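Local coordinates for protein pantothenate kinase (Coxiella burnetii, PDB 3TQC) that catalyses the ATP-dependent phosphorylation of (R)-pantothenate to (R)-4'-phosphopantothenate, the first of five steps in coenzyme A biosynthesis, at residues S51-E54 with V55-Y59; Q18-R21 with Q22-G25. All coordinates share one frame; numbering follows the deposited sequence.

Contact 1: residues S51-E54 with V55-Y59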
loop_
_atom_site.group_PDB
_atom_site.type_symbol
_atom_site.label_atom_id
_atom_site.label_comp_id
_atom_site.label_asym_id
_atom_site.label_seq_id
_atom_site.Cartn_x
_atom_site.Cartn_y
_atom_site.Cartn_z
ATOM N N SER B 51 -18.911 -18.838 -18.177
ATOM C CA SER B 51 -20.194 -19.511 -17.888
ATOM C C SER B 51 -21.124 -18.608 -17.046
ATOM O O SER B 51 -20.679 -17.813 -16.215
ATOM C CB SER B 51 -19.999 -20.890 -17.216
ATOM O OG SER B 51 -19.856 -20.750 -15.804
ATOM N N LEU B 52 -22.418 -18.750 -17.300
ATOM C CA LEU B 52 -23.462 -18.007 -16.612
ATOM C C LEU B 52 -23.443 -18.261 -15.103
ATOM O O LEU B 52 -23.628 -17.356 -14.302
ATOM C CB LEU B 52 -24.823 -18.413 -17.194
ATOM C CG LEU B 52 -26.070 -17.803 -16.567
ATOM C CD1 LEU B 52 -25.986 -16.285 -16.617
ATOM C CD2 LEU B 52 -27.317 -18.305 -17.269
ATOM N N LYS B 53 -23.221 -19.521 -14.743
ATOM C CA LYS B 53 -23.200 -19.956 -13.359
ATOM C C LYS B 53 -22.145 -19.210 -12.585
ATOM O O LYS B 53 -22.441 -18.577 -11.565
ATOM C CB LYS B 53 -22.930 -21.461 -13.293
ATOM C CG LYS B 53 -23.010 -22.040 -11.913
ATOM C CD LYS B 53 -22.822 -23.554 -11.931
ATOM C CE LYS B 53 -22.865 -24.093 -10.525
ATOM N NZ LYS B 53 -24.195 -23.843 -9.929
ATOM N N GLU B 54 -20.922 -19.269 -13.095
ATOM C CA GLU B 54 -19.766 -18.685 -12.426
ATOM C C GLU B 54 -19.886 -17.167 -12.334
ATOM O O GLU B 54 -19.557 -16.586 -11.299
ATOM C CB GLU B 54 -18.480 -19.095 -13.165
ATOM C CG GLU B 54 -17.184 -18.641 -12.539
ATOM C CD GLU B 54 -16.779 -19.412 -11.284
ATOM O OE1 GLU B 54 -17.479 -20.347 -10.872
ATOM O OE2 GLU B 54 -15.746 -19.047 -10.700
ATOM N N VAL B 55 -20.369 -16.534 -13.403
ATOM C CA VAL B 55 -20.617 -15.096 -13.394
ATOM C C VAL B 55 -21.671 -14.744 -12.362
ATOM O O VAL B 55 -21.506 -13.785 -11.596
ATOM C CB VAL B 55 -21.145 -14.573 -14.750
ATOM C CG1 VAL B 55 -21.561 -13.114 -14.612
ATOM C CG2 VAL B 55 -20.111 -14.721 -15.840
ATOM N N THR B 56 -22.765 -15.502 -12.345
ATOM C CA THR B 56 -23.849 -15.202 -11.443
ATOM C C THR B 56 -23.435 -15.421 -9.984
ATOM O O THR B 56 -23.735 -14.599 -9.131
ATOM C CB THR B 56 -25.111 -16.032 -11.740
ATOM O OG1 THR B 56 -25.520 -15.821 -13.096
ATOM C CG2 THR B 56 -26.241 -15.615 -10.814
ATOM N N GLU B 57 -22.740 -16.524 -9.716
ATOM C CA GLU B 57 -22.488 -16.961 -8.352
ATOM C C GLU B 57 -21.263 -16.276 -7.757
ATOM O O GLU B 57 -21.261 -15.984 -6.576
ATOM C CB GLU B 57 -22.338 -18.490 -8.275
ATOM C CG GLU B 57 -23.648 -19.278 -8.424
ATOM C CD GLU B 57 -23.430 -20.804 -8.403
ATOM O OE1 GLU B 57 -22.281 -21.243 -8.150
ATOM O OE2 GLU B 57 -24.393 -21.561 -8.642
ATOM N N ILE B 58 -20.249 -15.992 -8.564
ATOM C CA ILE B 58 -19.013 -15.405 -8.049
ATOM C C ILE B 58 -18.847 -13.939 -8.431
ATOM O O ILE B 58 -18.762 -13.078 -7.563
ATOM C CB ILE B 58 -17.779 -16.181 -8.529
ATOM C CG1 ILE B 58 -17.874 -17.661 -8.137
ATOM C CG2 ILE B 58 -16.520 -15.589 -7.928
ATOM C CD1 ILE B 58 -17.732 -17.894 -6.649
ATOM N N TYR B 59 -18.819 -13.645 -9.727
ATOM C CA TYR B 59 -18.431 -12.302 -10.191
ATOM C C TYR B 59 -19.460 -11.214 -9.951
ATOM O O TYR B 59 -19.100 -10.073 -9.657
ATOM C CB TYR B 59 -17.977 -12.360 -11.654
ATOM C CG TYR B 59 -16.751 -13.230 -11.735
ATOM C CD1 TYR B 59 -15.537 -12.756 -11.289
ATOM C CD2 TYR B 59 -16.828 -14.553 -12.165
ATOM C CE1 TYR B 59 -14.413 -13.546 -11.307
ATOM C CE2 TYR B 59 -15.706 -15.349 -12.189
ATOM C CZ TYR B 59 -14.499 -14.834 -11.754
ATOM O OH TYR B 59 -13.370 -15.607 -11.765
HETATM O O HOH W 1 -13.973 -18.214 -12.192
#

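Contact 2: residues Q18-R21 with Q22-G25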
loop_
_atom_site.group_PDB
_atom_site.type_symbol
_atom_site.label_atom_id
_atom_site.label_comp_id
_atom_site.label_asym_id
_atom_site.label_seq_id
_atom_site.Cartn_x
_atom_site.Cartn_y
_atom_site.Cartn_z
ATOM N N GLN B 18 -12.233 -15.598 5.036
ATOM C CA GLN B 18 -12.104 -16.713 4.127
ATOM C C GLN B 18 -13.483 -17.225 3.791
ATOM O O GLN B 18 -14.317 -17.302 4.667
ATOM C CB GLN B 18 -11.262 -17.803 4.787
ATOM C CG GLN B 18 -9.791 -17.505 4.597
ATOM C CD GLN B 18 -8.896 -18.235 5.551
ATOM O OE1 GLN B 18 -8.932 -19.449 5.624
ATOM N NE2 GLN B 18 -8.067 -17.486 6.287
ATOM N N PHE B 19 -13.699 -17.552 2.517
ATOM C CA PHE B 19 -14.962 -18.128 2.033
ATOM C C PHE B 19 -14.691 -19.307 1.116
ATOM O O PHE B 19 -13.949 -19.177 0.153
ATOM C CB PHE B 19 -15.752 -17.120 1.182
ATOM C CG PHE B 19 -15.970 -15.792 1.822
ATOM C CD1 PHE B 19 -17.193 -15.484 2.401
ATOM C CD2 PHE B 19 -14.984 -14.823 1.789
ATOM C CE1 PHE B 19 -17.415 -14.220 2.969
ATOM C CE2 PHE B 19 -15.192 -13.560 2.361
ATOM C CZ PHE B 19 -16.397 -13.263 2.959
ATOM N N ASN B 20 -15.292 -20.449 1.379
ATOM C CA ASN B 20 -15.407 -21.457 0.333
ATOM C C ASN B 20 -16.581 -21.036 -0.567
ATOM O O ASN B 20 -17.206 -19.993 -0.351
ATOM C CB ASN B 20 -15.608 -22.851 0.920
ATOM C CG ASN B 20 -16.907 -22.984 1.702
ATOM O OD1 ASN B 20 -17.858 -22.229 1.494
ATOM N ND2 ASN B 20 -16.944 -23.949 2.613
ATOM N N ARG B 21 -16.892 -21.843 -1.564
ATOM C CA ARG B 21 -17.937 -21.482 -2.505
ATOM C C ARG B 21 -19.313 -21.322 -1.847
ATOM O O ARG B 21 -20.045 -20.386 -2.164
ATOM C CB ARG B 21 -18.012 -22.503 -3.640
ATOM C CG ARG B 21 -18.065 -21.813 -4.972
ATOM C CD ARG B 21 -18.417 -22.764 -6.057
ATOM N NE ARG B 21 -19.217 -22.090 -7.076
ATOM C CZ ARG B 21 -18.738 -21.381 -8.091
ATOM N NH1 ARG B 21 -17.428 -21.218 -8.264
ATOM N NH2 ARG B 21 -19.594 -20.840 -8.950
ATOM N N GLN B 22 -19.664 -22.232 -0.941
ATOM C CA GLN B 22 -20.940 -22.135 -0.213
ATOM C C GLN B 22 -21.004 -20.806 0.532
ATOM O O GLN B 22 -22.008 -20.085 0.476
ATOM C CB GLN B 22 -21.119 -23.305 0.772
ATOM C CG GLN B 22 -22.543 -23.498 1.317
ATOM C CD GLN B 22 -22.923 -22.550 2.475
ATOM O OE1 GLN B 22 -22.093 -22.209 3.339
ATOM N NE2 GLN B 22 -24.189 -22.134 2.501
ATOM N N GLN B 23 -19.926 -20.479 1.225
ATOM C CA GLN B 23 -19.915 -19.286 2.059
ATOM C C GLN B 23 -20.047 -18.042 1.195
ATOM O O GLN B 23 -20.795 -17.137 1.525
ATOM C CB GLN B 23 -18.649 -19.246 2.910
ATOM C CG GLN B 23 -18.773 -20.031 4.199
ATOM C CD GLN B 23 -17.439 -20.516 4.729
ATOM O OE1 GLN B 23 -16.402 -20.362 4.080
ATOM N NE2 GLN B 23 -17.462 -21.129 5.911
ATOM N N TRP B 24 -19.341 -18.018 0.071
ATOM C CA TRP B 24 -19.441 -16.899 -0.860
ATOM C C TRP B 24 -20.870 -16.712 -1.384
ATOM O O TRP B 24 -21.308 -15.574 -1.585
ATOM C CB TRP B 24 -18.469 -17.078 -2.029
ATOM C CG TRP B 24 -18.387 -15.871 -2.882
ATOM C CD1 TRP B 24 -18.942 -15.699 -4.113
ATOM C CD2 TRP B 24 -17.747 -14.633 -2.550
ATOM N NE1 TRP B 24 -18.663 -14.439 -4.578
ATOM C CE2 TRP B 24 -17.948 -13.759 -3.628
ATOM C CE3 TRP B 24 -17.043 -14.177 -1.435
ATOM C CZ2 TRP B 24 -17.459 -12.465 -3.633
ATOM C CZ3 TRP B 24 -16.547 -12.897 -1.445
ATOM C CH2 TRP B 24 -16.753 -12.052 -2.535
ATOM N N GLY B 25 -21.573 -17.825 -1.609
ATOM C CA GLY B 25 -22.981 -17.812 -2.033
ATOM C C GLY B 25 -23.992 -17.476 -0.948
ATOM O O GLY B 25 -25.159 -17.231 -1.247
#

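Contact 1: residues S51-E54 with V55-Y59
The first two turns of helix 52-84 bring S51-E54 against V55-Y59, with S51 as N-cap: its backbone O takes the N-H of V55, while S51 OG accepts from E54 N at 3.3 Å. At the next residue, L52 O is gripped twice: T56 OG1 lies 2.7 Å from L52 O, and T56 N also donates to it. The two donors come from opposite faces of the carbonyl plane, and chi1 of -57° lays the T56 hydroxyl beside its own backbone N, facing the preceding turn. On the outer surface K53 NZ forms a salt bridge with E57 OE2 at 2.6 Å; the lysine chain, extended to CE, bends at chi4 (63°) and meets the oxygen on its syn side, 28° out of the carboxylate plane. E54 O accepts from I58 N and weakly from Y59 N at 3.4 Å, consistent with a pi-type widening. The E54 side chain passes Y59, CG to CE2 3.6 Å, and a water donates to E54 OE2 (2.5 Å) while accepting from Y59 OH (2.7 Å). The same carboxylate forms a salt bridge with R21 through OE1, and its OE2 also accepts from I313 N. The helix start is thus tied to strand 313-319. The Y59 ring packs on helix 105-116, whose first residues complete the predicted ATP-binding P-loop, and the Y59 side chain comes to about 4 Å from bound ADP.

Contact 2: residues Q18-R21 with Q22-G25
N20 and Q23 exchange hydrogen bonds across the first turn of helix 21-25. The N20 side-chain carbonyl OD1 accepts from Q23 N at 2.7 Å with a C=O...N angle of 176°, so the donor lies almost straight ahead of the oxygen; in return Q23 OE1 takes N20 N at 2.9 Å, with that donor tilted from the carbonyl plane. A chi1 of 63° sets the N20 amide between its own N and carbonyl carbon, facing the helix start, and the two amide groups end up stacked, their planes not far from parallel. Backbone bonds continue the turn, W24 N to N20 O (2.9 Å) and G25 N to R21 O (3.0 Å). The aromatic contact is T-shaped: the CE3 edge of W24 stands over one face of F19, 3.8 Å from F19 CG, with ring planes at 88° and centroids 5.2 Å apart. L84 of the second subunit packs on both rings, and K86 of that subunit makes a cation-pi contact with F19. Reciprocal side-chain-to-backbone bonds between N-cap and third helical residue define a capping box, here at the passage from strand 16-20, outermost in the central sheet within this chain, into a short helix.

In the fold
The two contacts both start helices, but differ in how they do so: at 51-59 the serine cap bonds one way, whereas at 18-25 the cap bonds are reciprocal. Each mixes buried and exposed residues. In contact 1, E54, V55, I58 and Y59 are buried, and of these Y59 reaches toward the nucleotide, while the K53 salt bridge lies outside; contact 2 buries an aromatic pair against the second subunit and leaves its amides nearer the surface. Their centres are 13 Å apart and R21 joins them, NH1 to E54 OE1 and NH2 to E57 OE1, both 2.8 Å. W24 NE1 also donates to I58 O, so polar links hold helix 21-25 to helix 52-84.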